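Local coordinates for protein deacetylase EF_0837 (Enterococcus faecalis, PDB 2ICS) that catalyses the deacetylation of acetyl-(R)-mandelate in vitro with very low efficiency and belongs to the zinc-dependent amidohydrolases, at residues I77-G82 with Q106-V111; T168-A173 with L185-G190; G219-A224 with N252-E257. All coordinates share one frame; numbering follows the deposited sequence.

The three contacts follow one another along the chain of this TIM-barrel amidohydrolase, with no overlap. Interaction 1 joins the lead-ins to two adjacent strands, 83-89 and 110-114, of the seven-stranded sheet. Interaction 2 sets helix 168-178 on strand 186-189 of the four-stranded parallel sheet and carries a zinc ligand, H188. Interaction 3 ties a small hairpin to the start of helix 253-261. Interactions 1 and 2 have centres about 28 Å apart, on opposite sides of the chain's centre. The centres of 1 and 3 lie about 32 Å apart. Interactions 2 and 3 are closer, with nearest atoms about 5 Å apart. Interactions 1 and 3 are structural packing, while interaction 2 ties the barrel wall to the zinc centre.

Interaction 1: I77-G82 with Q106-V111; sequences IGVKKG and QAKTNV
T109 faces G78 and V79 with its hydroxyl, and this is the tight part of the contact. The backbone N of V79 gives a hydrogen bond to OG1 of T109 at 2.8 Å. The bond is nearly straight, with an N-H...O angle of 172°. OG1 is set beside the backbone N of T109 and opposite its carbonyl carbon (chi1 -51°), which turns it to the other segment. T109 OG1 lies 3.5 Å from G78 CA, and G78 has no side chain to block the approach. The methyl CG2 of T109 follows at 3.9 Å from G78 CA. OG1 is also hydrogen-bonded to D75 OD1 and probably donates to that carboxylate, so two polar partners fix its rotation. CG1 of V79 touches OG1 of T109 at 3.5 Å. V79, G78 and T109 are all buried.

The outer side is looser. There CG1 of V79 only meets CB of K108, at 4.2 Å. Beyond CB the lysine chain leads away from the segment 77-82. K108 NZ lies 6.0 Å from NZ of K80; both lysines are exposed, and solvent probably screens the like charges. Y369 of strand 367-370 touches both V79 and K108. Within 77-82, a tight 3-10 turn is closed by backbone bonds from K81 N to G78 O and from G82 N to V79 O. Both segments lead into neighbouring parallel strands, 83-89 and 110-114, which helix 97-105 connects. This is a beta-alpha-beta unit of the TIM barrel, joined here at the N-terminal ends of its strands.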
loop_
_atom_site.group_PDB
_atom_site.type_symbol
_atom_site.label_atom_id
_atom_site.label_comp_id
_atom_site.label_asym_id
_atom_site.label_seq_id
_atom_site.Cartn_x
_atom_site.Cartn_y
_atom_site.Cartn_z
ATOM N N ILE A 77 -6.812 0.630 10.811
ATOM C CA ILE A 77 -6.428 0.060 9.516
ATOM C C ILE A 77 -4.998 -0.451 9.585
ATOM O O ILE A 77 -4.504 -1.073 8.643
ATOM C CB ILE A 77 -6.469 1.112 8.387
ATOM C CG1 ILE A 77 -5.480 2.234 8.711
ATOM C CG2 ILE A 77 -7.879 1.654 8.220
ATOM C CD1 ILE A 77 -5.271 3.218 7.592
ATOM N N GLY A 78 -4.332 -0.164 10.697
ATOM C CA GLY A 78 -2.954 -0.579 10.855
ATOM C C GLY A 78 -2.746 -1.725 11.819
ATOM O O GLY A 78 -3.152 -2.855 11.555
ATOM N N VAL A 79 -2.116 -1.422 12.947
ATOM C CA VAL A 79 -1.811 -2.419 13.957
ATOM C C VAL A 79 -2.938 -3.418 14.226
ATOM O O VAL A 79 -2.686 -4.612 14.340
ATOM C CB VAL A 79 -1.378 -1.736 15.282
ATOM C CG1 VAL A 79 -2.485 -0.827 15.797
ATOM C CG2 VAL A 79 -1.003 -2.791 16.320
ATOM N N LYS A 80 -4.176 -2.946 14.305
ATOM C CA LYS A 80 -5.288 -3.848 14.580
ATOM C C LYS A 80 -5.612 -4.814 13.438
ATOM O O LYS A 80 -6.416 -5.726 13.606
ATOM C CB LYS A 80 -6.536 -3.039 14.959
ATOM C CG LYS A 80 -6.339 -2.172 16.206
ATOM C CD LYS A 80 -7.637 -1.486 16.626
ATOM C CE LYS A 80 -7.422 -0.502 17.782
ATOM N NZ LYS A 80 -6.969 -1.150 19.049
ATOM N N LYS A 81 -4.980 -4.622 12.284
ATOM C CA LYS A 81 -5.220 -5.492 11.136
ATOM C C LYS A 81 -3.928 -6.181 10.698
ATOM O O LYS A 81 -3.826 -6.706 9.584
ATOM C CB LYS A 81 -5.809 -4.676 9.980
ATOM C CG LYS A 81 -7.134 -3.999 10.324
ATOM C CD LYS A 81 -8.201 -5.031 10.687
ATOM C CE LYS A 81 -9.519 -4.377 11.075
ATOM N NZ LYS A 81 -10.096 -3.560 9.973
ATOM N N GLY A 82 -2.945 -6.173 11.589
ATOM C CA GLY A 82 -1.669 -6.803 11.298
ATOM C C GLY A 82 -0.779 -5.983 10.386
ATOM O O GLY A 82 0.242 -6.477 9.908
ATOM N N GLN A 106 1.011 9.925 17.357
ATOM C CA GLN A 106 0.418 9.246 18.506
ATOM C C GLN A 106 -0.117 7.849 18.185
ATOM O O GLN A 106 -0.573 7.134 19.078
ATOM C CB GLN A 106 -0.707 10.108 19.095
ATOM C CG GLN A 106 -1.844 10.393 18.127
ATOM C CD GLN A 106 -2.982 11.193 18.752
ATOM O OE1 GLN A 106 -2.782 12.310 19.244
ATOM N NE2 GLN A 106 -4.186 10.623 18.729
ATOM N N ALA A 107 -0.057 7.460 16.914
ATOM C CA ALA A 107 -0.547 6.148 16.496
ATOM C C ALA A 107 0.485 5.063 16.779
ATOM O O ALA A 107 1.683 5.307 16.720
ATOM C CB ALA A 107 -0.889 6.164 15.005
ATOM N N LYS A 108 0.014 3.865 17.100
ATOM C CA LYS A 108 0.917 2.755 17.376
ATOM C C LYS A 108 1.539 2.349 16.045
ATOM O O LYS A 108 2.723 2.012 15.964
ATOM C CB LYS A 108 0.141 1.579 17.976
ATOM C CG LYS A 108 -0.448 1.841 19.364
ATOM C CD LYS A 108 -1.380 0.700 19.777
ATOM C CE LYS A 108 -1.811 0.793 21.241
ATOM N NZ LYS A 108 -2.547 2.052 21.558
ATOM N N THR A 109 0.719 2.406 15.001
ATOM C CA THR A 109 1.136 2.054 13.654
ATOM C C THR A 109 2.112 3.090 13.121
ATOM O O THR A 109 2.009 4.265 13.462
ATOM C CB THR A 109 -0.077 2.022 12.700
ATOM O OG1 THR A 109 -1.114 1.209 13.265
ATOM C CG2 THR A 109 0.319 1.455 11.350
ATOM N N ASN A 110 3.066 2.661 12.298
ATOM C CA ASN A 110 3.992 3.612 11.697
ATOM C C ASN A 110 3.191 4.237 10.566
ATOM O O ASN A 110 2.592 3.525 9.758
ATOM C CB ASN A 110 5.227 2.916 11.116
ATOM C CG ASN A 110 6.045 2.205 12.167
ATOM O OD1 ASN A 110 6.303 2.752 13.236
ATOM N ND2 ASN A 110 6.464 0.981 11.868
ATOM N N VAL A 111 3.166 5.562 10.514
ATOM C CA VAL A 111 2.419 6.256 9.480
ATOM C C VAL A 111 3.288 7.194 8.661
ATOM O O VAL A 111 3.929 8.093 9.203
ATOM C CB VAL A 111 1.264 7.086 10.084
ATOM C CG1 VAL A 111 0.520 7.826 8.986
ATOM C CG2 VAL A 111 0.313 6.174 10.852
#

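Interaction 2: T168-A173 with L185-G190; sequences TPLELA and LMVHIG. With ZN (zinc ion), chain C; ADE (adenine), chain D.
L170 reaches from helix 168-178 to L185 and V187 with one methyl. Its CG lies anti to the backbone N (chi1 -177°), and this carries CD1 toward the strand. L170 CD1 rests 4.0 Å from CG2 of V187, where the two side chains cross at about a right angle. L170 CD1 also lies 4.3 Å from CD2 of L185. One turn further along the helix, CB of A173 meets the other branch of L185, CD1, at 4.1 Å. The two methyls of L185 thus serve two helix residues. All four side chains are buried, and no hydrogen bond crosses this apolar seam.

H188 follows V187 in the strand and leaves it on the opposite face, where it reaches the zinc site. H188 CB stands 3.7 Å from a zinc ion. CG is nearer, and H188 ND1 binds the zinc ion at 2.1 Å. H188 CE1, on the far side of ND1, lies 3.3 Å from N6 of adenine. NE2 is hydrogen-bonded to S158 OG, a second-shell contact that helps fix the ring's rotation. Adenine sits at the edge of the imidazole, near its plane, and is not stacked on it. Adenine N6 binds the zinc ion at 2.4 Å, and water 1 does so at 2.2 Å. H211 NE2 binds the same zinc ion, and the carbamate of carboxylated K154 is a further ligand.

Strand 186-189 runs between strands 156-157 and 208-210 in the parallel sheet. On its outer face, M157 touches both L170 and V187, and from helix 196-202 L202 touches L170 and I199 touches V187. Helix 168-178 covers this face, and the opposite face carries H188 to the zinc ion.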
loop_
_atom_site.group_PDB
_atom_site.type_symbol
_atom_site.label_atom_id
_atom_site.label_comp_id
_atom_site.label_asym_id
_atom_site.label_seq_id
_atom_site.Cartn_x
_atom_site.Cartn_y
_atom_site.Cartn_z
ATOM N N THR A 168 -1.989 18.154 -17.924
ATOM C CA THR A 168 -1.108 19.156 -17.333
ATOM C C THR A 168 -0.708 18.903 -15.873
ATOM O O THR A 168 0.439 19.135 -15.495
ATOM C CB THR A 168 -1.732 20.570 -17.437
ATOM O OG1 THR A 168 -2.095 20.838 -18.799
ATOM C CG2 THR A 168 -0.736 21.622 -16.984
ATOM N N PRO A 169 -1.647 18.435 -15.031
ATOM C CA PRO A 169 -1.293 18.187 -13.628
ATOM C C PRO A 169 -0.190 17.146 -13.459
ATOM O O PRO A 169 0.643 17.256 -12.555
ATOM C CB PRO A 169 -2.618 17.735 -13.014
ATOM C CG PRO A 169 -3.630 18.494 -13.831
ATOM C CD PRO A 169 -3.102 18.295 -15.230
ATOM N N LEU A 170 -0.188 16.137 -14.326
ATOM C CA LEU A 170 0.824 15.092 -14.256
ATOM C C LEU A 170 2.190 15.645 -14.648
ATOM O O LEU A 170 3.197 15.307 -14.029
ATOM C CB LEU A 170 0.445 13.913 -15.162
ATOM C CG LEU A 170 1.384 12.696 -15.156
ATOM C CD1 LEU A 170 1.560 12.167 -13.732
ATOM C CD2 LEU A 170 0.817 11.609 -16.059
ATOM N N GLU A 171 2.228 16.501 -15.668
ATOM C CA GLU A 171 3.499 17.086 -16.094
ATOM C C GLU A 171 4.090 17.848 -14.919
ATOM O O GLU A 171 5.290 17.788 -14.675
ATOM C CB GLU A 171 3.304 18.057 -17.262
ATOM C CG GLU A 171 2.901 17.422 -18.572
ATOM C CD GLU A 171 2.953 18.420 -19.712
ATOM O OE1 GLU A 171 4.059 18.931 -20.003
ATOM O OE2 GLU A 171 1.895 18.703 -20.310
ATOM N N LEU A 172 3.234 18.575 -14.205
ATOM C CA LEU A 172 3.661 19.339 -13.042
ATOM C C LEU A 172 4.176 18.370 -11.977
ATOM O O LEU A 172 5.149 18.661 -11.281
ATOM C CB LEU A 172 2.493 20.153 -12.472
ATOM C CG LEU A 172 1.932 21.311 -13.306
ATOM C CD1 LEU A 172 0.769 21.943 -12.558
ATOM C CD2 LEU A 172 3.018 22.352 -13.572
ATOM N N ALA A 173 3.520 17.217 -11.860
ATOM C CA ALA A 173 3.924 16.211 -10.882
ATOM C C ALA A 173 5.330 15.709 -11.216
ATOM O O ALA A 173 6.178 15.584 -10.336
ATOM C CB ALA A 173 2.927 15.052 -10.876
ATOM N N LEU A 185 6.616 8.956 -6.932
ATOM C CA LEU A 185 5.348 9.527 -7.361
ATOM C C LEU A 185 4.294 8.434 -7.517
ATOM O O LEU A 185 4.548 7.426 -8.169
ATOM C CB LEU A 185 5.524 10.231 -8.714
ATOM C CG LEU A 185 4.244 10.504 -9.513
ATOM C CD1 LEU A 185 3.418 11.573 -8.823
ATOM C CD2 LEU A 185 4.600 10.946 -10.923
HETATM N N MSE A 186 3.125 8.622 -6.907
HETATM C CA MSE A 186 2.039 7.654 -7.057
HETATM C C MSE A 186 0.975 8.288 -7.954
HETATM O O MSE A 186 0.557 9.421 -7.720
HETATM C CB MSE A 186 1.402 7.296 -5.711
HETATM C CG MSE A 186 0.221 6.333 -5.880
HETATM SE SE MSE A 186 -0.624 5.698 -4.256
HETATM C CE MSE A 186 0.583 4.239 -3.850
ATOM N N VAL A 187 0.542 7.561 -8.977
ATOM C CA VAL A 187 -0.462 8.076 -9.899
ATOM C C VAL A 187 -1.757 7.284 -9.840
ATOM O O VAL A 187 -1.783 6.071 -10.023
ATOM C CB VAL A 187 0.051 8.067 -11.366
ATOM C CG1 VAL A 187 -1.023 8.596 -12.311
ATOM C CG2 VAL A 187 1.302 8.921 -11.477
ATOM N N HIS A 188 -2.839 7.994 -9.562
ATOM C CA HIS A 188 -4.158 7.400 -9.495
ATOM C C HIS A 188 -4.789 7.553 -10.875
ATOM O O HIS A 188 -4.644 8.592 -11.523
ATOM C CB HIS A 188 -4.962 8.110 -8.380
ATOM C CG HIS A 188 -6.402 8.396 -8.704
ATOM N ND1 HIS A 188 -7.390 8.199 -7.763
ATOM C CD2 HIS A 188 -6.950 8.947 -9.820
ATOM C CE1 HIS A 188 -8.504 8.637 -8.321
ATOM N NE2 HIS A 188 -8.289 9.100 -9.563
ATOM N N ILE A 189 -5.447 6.498 -11.339
ATOM C CA ILE A 189 -6.119 6.526 -12.630
ATOM C C ILE A 189 -7.570 6.131 -12.411
ATOM O O ILE A 189 -7.900 5.425 -11.456
ATOM C CB ILE A 189 -5.494 5.542 -13.660
ATOM C CG1 ILE A 189 -5.516 4.114 -13.110
ATOM C CG2 ILE A 189 -4.069 5.974 -13.995
ATOM C CD1 ILE A 189 -5.027 3.052 -14.112
ATOM N N GLY A 190 -8.436 6.608 -13.291
ATOM C CA GLY A 190 -9.844 6.295 -13.198
ATOM C C GLY A 190 -10.438 6.521 -14.568
ATOM O O GLY A 190 -9.877 6.081 -15.576
HETATM ZN ZN ZN C . -7.512 7.114 -5.946
HETATM N N9 ADE D . -13.636 9.213 -7.731
HETATM C C8 ADE D . -12.785 8.608 -8.613
HETATM N N7 ADE D . -11.746 8.128 -7.986
HETATM C C5 ADE D . -11.860 8.391 -6.662
HETATM C C6 ADE D . -11.069 8.129 -5.505
HETATM N N6 ADE D . -9.868 7.448 -5.611
HETATM N N1 ADE D . -11.517 8.560 -4.301
HETATM C C2 ADE D . -12.679 9.222 -4.172
HETATM N N3 ADE D . -13.450 9.489 -5.233
HETATM C C4 ADE D . -13.085 9.099 -6.478
HETATM O O HOH W 1 -7.982 6.063 -4.030
#

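Interaction 3: G219-A224 with N252-E257; sequences GILDQA and NFHVAE
A small antiparallel hairpin, strands 221-222 and 227-228, packs through L221 on H254 and V255 in the first turn of helix 253-261. L221 does most of the touching on the hairpin side, and V255 on the helix side. The CG of L221 lies anti to the backbone N (chi1 179°), and CD2 extends over to the helix. L221 CD2 meets H254 CD2 at 3.6 Å and lies 4.0 Å from H254 NE2. The methyl approaches the imidazole obliquely, and the two side chains cross at about a right angle. L221 CD2 also rests 4.1 Å from CG2 of V255, and CB of L221 is at a similar distance from that methyl.

The other branch of V255 takes the isoleucine. CG1 of V255 lies 3.9 Å from CG1 of I220, with CD1 of I220 slightly further off. V255 therefore sits with one methyl on each of two consecutive residues. These contacts are apolar, and no hydrogen bond crosses between the segments.

The helix start is N-capped by N252. N252 OD1 accepts from V255 N at 3.0 Å, with an N-H...O angle of 150°. The donor lies slightly out of the carbonyl plane, at a C=O...N angle of 140°. The ND2 end of N252 is held by N347 OD1. On the hairpin side, D222 forms an Asx turn: D222 OD1 accepts from A224 N at 3.0 Å, through the anti lone pair and in a bent bond.

H254 has a second tie to the hairpin region. Its NE2 is hydrogen-bonded to D226 OD1, which helps fix the ring beside L221. T258, one turn further along the helix, also touches L221, and F213 lies against I220.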
loop_
_atom_site.group_PDB
_atom_site.type_symbol
_atom_site.label_atom_id
_atom_site.label_comp_id
_atom_site.label_asym_id
_atom_site.label_seq_id
_atom_site.Cartn_x
_atom_site.Cartn_y
_atom_site.Cartn_z
ATOM N N GLY A 219 -9.467 1.849 -18.187
ATOM C CA GLY A 219 -8.536 0.999 -17.455
ATOM C C GLY A 219 -7.617 0.234 -18.397
ATOM O O GLY A 219 -7.636 0.481 -19.602
ATOM N N ILE A 220 -6.830 -0.703 -17.869
ATOM C CA ILE A 220 -5.890 -1.465 -18.698
ATOM C C ILE A 220 -6.497 -2.582 -19.559
ATOM O O ILE A 220 -5.835 -3.097 -20.460
ATOM C CB ILE A 220 -4.764 -2.090 -17.844
ATOM C CG1 ILE A 220 -5.333 -3.190 -16.947
ATOM C CG2 ILE A 220 -4.083 -1.014 -17.017
ATOM C CD1 ILE A 220 -4.263 -3.960 -16.191
ATOM N N LEU A 221 -7.740 -2.967 -19.290
ATOM C CA LEU A 221 -8.359 -4.015 -20.092
ATOM C C LEU A 221 -9.157 -3.431 -21.258
ATOM O O LEU A 221 -9.916 -2.480 -21.083
ATOM C CB LEU A 221 -9.288 -4.887 -19.239
ATOM C CG LEU A 221 -10.011 -6.011 -19.998
ATOM C CD1 LEU A 221 -9.003 -7.066 -20.433
ATOM C CD2 LEU A 221 -11.073 -6.642 -19.119
ATOM N N ASP A 222 -8.960 -3.986 -22.451
ATOM C CA ASP A 222 -9.704 -3.535 -23.622
ATOM C C ASP A 222 -10.970 -4.381 -23.590
ATOM O O ASP A 222 -10.938 -5.575 -23.904
ATOM C CB ASP A 222 -8.929 -3.816 -24.911
ATOM C CG ASP A 222 -9.561 -3.152 -26.132
ATOM O OD1 ASP A 222 -10.798 -3.243 -26.295
ATOM O OD2 ASP A 222 -8.816 -2.542 -26.936
ATOM N N GLN A 223 -12.079 -3.770 -23.197
ATOM C CA GLN A 223 -13.340 -4.488 -23.095
ATOM C C GLN A 223 -13.831 -5.068 -24.419
ATOM O O GLN A 223 -14.593 -6.036 -24.431
ATOM C CB GLN A 223 -14.410 -3.570 -22.501
ATOM C CG GLN A 223 -14.081 -3.081 -21.099
ATOM C CD GLN A 223 -15.106 -2.094 -20.569
ATOM O OE1 GLN A 223 -15.374 -1.067 -21.196
ATOM N NE2 GLN A 223 -15.681 -2.399 -19.412
ATOM N N ALA A 224 -13.384 -4.484 -25.527
ATOM C CA ALA A 224 -13.795 -4.937 -26.852
ATOM C C ALA A 224 -13.156 -6.258 -27.270
ATOM O O ALA A 224 -13.809 -7.103 -27.883
ATOM C CB ALA A 224 -13.482 -3.863 -27.888
ATOM N N ASN A 252 -11.213 -4.781 -10.031
ATOM C CA ASN A 252 -12.119 -5.650 -10.765
ATOM C C ASN A 252 -11.488 -7.040 -10.928
ATOM O O ASN A 252 -10.391 -7.171 -11.475
ATOM C CB ASN A 252 -12.421 -4.992 -12.123
ATOM C CG ASN A 252 -13.380 -5.800 -12.986
ATOM O OD1 ASN A 252 -13.015 -6.841 -13.538
ATOM N ND2 ASN A 252 -14.614 -5.315 -13.111
ATOM N N PHE A 253 -12.174 -8.067 -10.423
ATOM C CA PHE A 253 -11.692 -9.452 -10.506
ATOM C C PHE A 253 -11.373 -9.876 -11.936
ATOM O O PHE A 253 -10.314 -10.452 -12.203
ATOM C CB PHE A 253 -12.730 -10.434 -9.946
ATOM C CG PHE A 253 -12.674 -10.616 -8.445
ATOM C CD1 PHE A 253 -11.534 -11.119 -7.831
ATOM C CD2 PHE A 253 -13.788 -10.348 -7.662
ATOM C CE1 PHE A 253 -11.507 -11.358 -6.461
ATOM C CE2 PHE A 253 -13.773 -10.586 -6.288
ATOM C CZ PHE A 253 -12.630 -11.093 -5.689
ATOM N N HIS A 254 -12.289 -9.596 -12.855
ATOM C CA HIS A 254 -12.081 -9.989 -14.240
ATOM C C HIS A 254 -10.784 -9.417 -14.805
ATOM O O HIS A 254 -10.041 -10.107 -15.507
ATOM C CB HIS A 254 -13.256 -9.548 -15.109
ATOM C CG HIS A 254 -13.144 -10.002 -16.529
ATOM N ND1 HIS A 254 -13.152 -11.333 -16.885
ATOM C CD2 HIS A 254 -12.954 -9.306 -17.676
ATOM C CE1 HIS A 254 -12.966 -11.439 -18.189
ATOM N NE2 HIS A 254 -12.842 -10.222 -18.692
ATOM N N VAL A 255 -10.509 -8.157 -14.487
ATOM C CA VAL A 255 -9.303 -7.508 -14.977
ATOM C C VAL A 255 -8.038 -8.172 -14.424
ATOM O O VAL A 255 -7.089 -8.440 -15.169
ATOM C CB VAL A 255 -9.310 -6.009 -14.617
ATOM C CG1 VAL A 255 -8.010 -5.355 -15.058
ATOM C CG2 VAL A 255 -10.501 -5.325 -15.293
ATOM N N ALA A 256 -8.036 -8.436 -13.120
ATOM C CA ALA A 256 -6.899 -9.073 -12.455
ATOM C C ALA A 256 -6.684 -10.486 -12.979
ATOM O O ALA A 256 -5.544 -10.924 -13.170
ATOM C CB ALA A 256 -7.130 -9.109 -10.934
ATOM N N GLU A 257 -7.784 -11.201 -13.202
ATOM C CA GLU A 257 -7.715 -12.565 -13.703
ATOM C C GLU A 257 -7.210 -12.566 -15.134
ATOM O O GLU A 257 -6.369 -13.385 -15.499
ATOM C CB GLU A 257 -9.089 -13.235 -13.622
ATOM C CG GLU A 257 -9.611 -13.369 -12.195
ATOM C CD GLU A 257 -11.065 -13.798 -12.132
ATOM O OE1 GLU A 257 -11.851 -13.389 -13.016
ATOM O OE2 GLU A 257 -11.429 -14.528 -11.184
#